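Local coordinates for protein metazoan TIR-STING fusion (Crassostrea gigas, PDB 6WT6) that joins a TIR domain to a STING ligand-binding domain in one chain, a fusion consistent with a role in innate immune signalling, at residues V87-S92 with V118-V123. Sequence-based numbering, arbitrary orientation.
Sequences VILVIS and VCLVPV
Cys119 O is gripped twice, by the backbone N of Val87 at 3.2 Å and by the side chain of Asn86, the Val87 donor standing well above the carbonyl plane. From Cys119 onward a parallel ladder of four more backbone bonds runs along strands 84-91 and 120-124. Val121 N donates to Val87 O (2.8 Å), in the carbonyl plane, and Val121 O accepts from Leu89 N, which stands 42° out of the plane of that second carbonyl. Val123 N to Leu89 O (2.7 Å) and Ile91 N to Val123 O (2.9 Å) lie nearly along the C=O axes. On one face Ile88 lies alongside Val121 and Val123; its CG2, anti to the backbone N, meets Val123 CG2 at 3.6 Å, and helix 153-159 packs against all three side chains. On the other face Leu89 and Leu120 cross obliquely, Leu89 CD1 to Leu120 CD2 3.7 Å, with helix 104-108 packing on Val87, Leu89 and Leu120. Where the ladder starts, Val87 CG2 touches Cys119 SG (3.9 Å). The pair belongs to the parallel, helix-flanked sheet of the TIR domain; backbone bonds fix the register, and their polar atoms are paired between two apolar layers.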
ATOM      1  N   VAL A  87     -13.343  12.796  13.400  1.00 44.83           N
ATOM      2  CA  VAL A  87     -12.659  13.975  12.878  1.00 45.11           C
ATOM      3  C   VAL A  87     -13.698  14.829  12.165  1.00 46.31           C
ATOM      4  O   VAL A  87     -14.345  14.366  11.216  1.00 44.38           O
ATOM      5  CB  VAL A  87     -11.507  13.607  11.927  1.00 40.75           C
ATOM      6  CG1 VAL A  87     -10.946  14.856  11.267  1.00 40.87           C
ATOM      7  CG2 VAL A  87     -10.413  12.876  12.684  1.00 39.48           C
ATOM      8  N   ILE A  88     -13.857  16.069  12.617  1.00 50.75           N
ATOM      9  CA  ILE A  88     -14.811  17.010  12.042  1.00 51.61           C
ATOM     10  C   ILE A  88     -14.068  17.903  11.056  1.00 55.17           C
ATOM     11  O   ILE A  88     -13.155  18.644  11.442  1.00 58.49           O
ATOM     12  CB  ILE A  88     -15.500  17.841  13.136  1.00 53.00           C
ATOM     13  CG1 ILE A  88     -16.411  16.955  13.991  1.00 52.42           C
ATOM     14  CG2 ILE A  88     -16.288  18.988  12.528  1.00 51.30           C
ATOM     15  CD1 ILE A  88     -16.990  17.660  15.194  1.00 53.98           C
ATOM     16  N   LEU A  89     -14.448  17.828   9.782  1.00 55.53           N
ATOM     17  CA  LEU A  89     -13.855  18.642   8.727  1.00 54.00           C
ATOM     18  C   LEU A  89     -14.723  19.871   8.492  1.00 60.06           C
ATOM     19  O   LEU A  89     -15.905  19.744   8.157  1.00 65.28           O
ATOM     20  CB  LEU A  89     -13.712  17.843   7.430  1.00 51.97           C
ATOM     21  CG  LEU A  89     -12.800  16.614   7.419  1.00 53.79           C
ATOM     22  CD1 LEU A  89     -12.828  15.958   6.044  1.00 56.79           C
ATOM     23  CD2 LEU A  89     -11.378  16.981   7.808  1.00 53.17           C
ATOM     24  N   VAL A  90     -14.139  21.056   8.667  1.00 62.13           N
ATOM     25  CA  VAL A  90     -14.827  22.319   8.416  1.00 63.86           C
ATOM     26  C   VAL A  90     -14.476  22.743   6.992  1.00 68.13           C
ATOM     27  O   VAL A  90     -13.422  23.333   6.747  1.00 69.25           O
ATOM     28  CB  VAL A  90     -14.443  23.389   9.437  1.00 63.33           C
ATOM     29  CG1 VAL A  90     -15.260  24.652   9.209  1.00 63.10           C
ATOM     30  CG2 VAL A  90     -14.634  22.868  10.853  1.00 63.45           C
ATOM     31  N   ILE A  91     -15.369  22.450   6.053  1.00 70.45           N
ATOM     32  CA  ILE A  91     -15.110  22.621   4.629  1.00 74.37           C
ATOM     33  C   ILE A  91     -15.956  23.784   4.128  1.00 78.55           C
ATOM     34  O   ILE A  91     -17.185  23.676   4.025  1.00 79.49           O
ATOM     35  CB  ILE A  91     -15.405  21.338   3.843  1.00 73.26           C
ATOM     36  CG1 ILE A  91     -14.504  20.203   4.335  1.00 71.92           C
ATOM     37  CG2 ILE A  91     -15.221  21.578   2.353  1.00 72.16           C
ATOM     38  CD1 ILE A  91     -14.664  18.918   3.560  1.00 70.50           C
ATOM     39  N   SER A  92     -15.294  24.892   3.802  1.00 80.05           N
ATOM     40  CA  SER A  92     -15.933  26.102   3.300  1.00 82.08           C
ATOM     41  C   SER A  92     -15.441  26.381   1.883  1.00 84.55           C
ATOM     42  O   SER A  92     -14.593  25.636   1.373  1.00 85.35           O
ATOM     43  CB  SER A  92     -15.628  27.280   4.228  1.00 83.17           C
ATOM     44  OG  SER A  92     -14.250  27.614   4.197  1.00 81.61           O
ATOM     45  N   VAL A 118     -17.290   5.989   9.166  1.00 62.99           N
ATOM     46  CA  VAL A 118     -17.437   5.923  10.616  1.00 65.05           C
ATOM     47  C   VAL A 118     -16.796   7.137  11.280  1.00 62.99           C
ATOM     48  O   VAL A 118     -17.403   7.792  12.130  1.00 67.85           O
ATOM     49  CB  VAL A 118     -16.841   4.607  11.154  1.00 64.04           C
ATOM     50  CG1 VAL A 118     -16.841   4.601  12.678  1.00 64.58           C
ATOM     51  CG2 VAL A 118     -17.621   3.411  10.615  1.00 63.01           C
ATOM     52  N   CYS A 119     -15.570   7.467  10.884  1.00 58.03           N
ATOM     53  CA  CYS A 119     -14.745   8.487  11.525  1.00 52.81           C
ATOM     54  C   CYS A 119     -15.067   9.902  11.046  1.00 54.08           C
ATOM     55  O   CYS A 119     -15.279  10.802  11.866  1.00 53.64           O
ATOM     56  CB  CYS A 119     -13.264   8.173  11.287  1.00 51.66           C
ATOM     57  SG  CYS A 119     -12.106   9.430  11.866  1.00 50.94           S
ATOM     58  N   LEU A 120     -15.090  10.120   9.732  1.00 55.10           N
ATOM     59  CA  LEU A 120     -15.165  11.476   9.203  1.00 51.76           C
ATOM     60  C   LEU A 120     -16.541  12.090   9.426  1.00 53.62           C
ATOM     61  O   LEU A 120     -17.571  11.425   9.300  1.00 56.51           O
ATOM     62  CB  LEU A 120     -14.824  11.484   7.713  1.00 49.55           C
ATOM     63  CG  LEU A 120     -13.335  11.460   7.348  1.00 47.60           C
ATOM     64  CD1 LEU A 120     -13.141  11.277   5.851  1.00 48.94           C
ATOM     65  CD2 LEU A 120     -12.641  12.734   7.817  1.00 47.39           C
ATOM     66  N   VAL A 121     -16.547  13.371   9.780  1.00 53.33           N
ATOM     67  CA  VAL A 121     -17.764  14.167   9.895  1.00 53.11           C
ATOM     68  C   VAL A 121     -17.569  15.429   9.062  1.00 53.97           C
ATOM     69  O   VAL A 121     -17.107  16.454   9.587  1.00 52.01           O
ATOM     70  CB  VAL A 121     -18.084  14.501  11.361  1.00 52.54           C
ATOM     71  CG1 VAL A 121     -19.356  15.337  11.454  1.00 57.88           C
ATOM     72  CG2 VAL A 121     -18.228  13.225  12.174  1.00 50.61           C
ATOM     73  N   PRO A 122     -17.878  15.399   7.762  1.00 56.51           N
ATOM     74  CA  PRO A 122     -17.683  16.587   6.913  1.00 59.95           C
ATOM     75  C   PRO A 122     -18.758  17.630   7.182  1.00 65.01           C
ATOM     76  O   PRO A 122     -19.952  17.360   7.034  1.00 68.26           O
ATOM     77  CB  PRO A 122     -17.789  16.025   5.487  1.00 62.42           C
ATOM     78  CG  PRO A 122     -17.670  14.529   5.632  1.00 59.54           C
ATOM     79  CD  PRO A 122     -18.244  14.213   6.974  1.00 57.08           C
ATOM     80  N   VAL A 123     -18.331  18.830   7.572  1.00 64.45           N
ATOM     81  CA  VAL A 123     -19.231  19.943   7.850  1.00 67.37           C
ATOM     82  C   VAL A 123     -19.084  20.946   6.714  1.00 69.64           C
ATOM     83  O   VAL A 123     -18.038  21.592   6.570  1.00 66.46           O
ATOM     84  CB  VAL A 123     -18.937  20.592   9.209  1.00 65.20           C
ATOM     85  CG1 VAL A 123     -19.886  21.750   9.454  1.00 68.18           C
ATOM     86  CG2 VAL A 123     -19.061  19.563  10.314  1.00 61.83           C
TER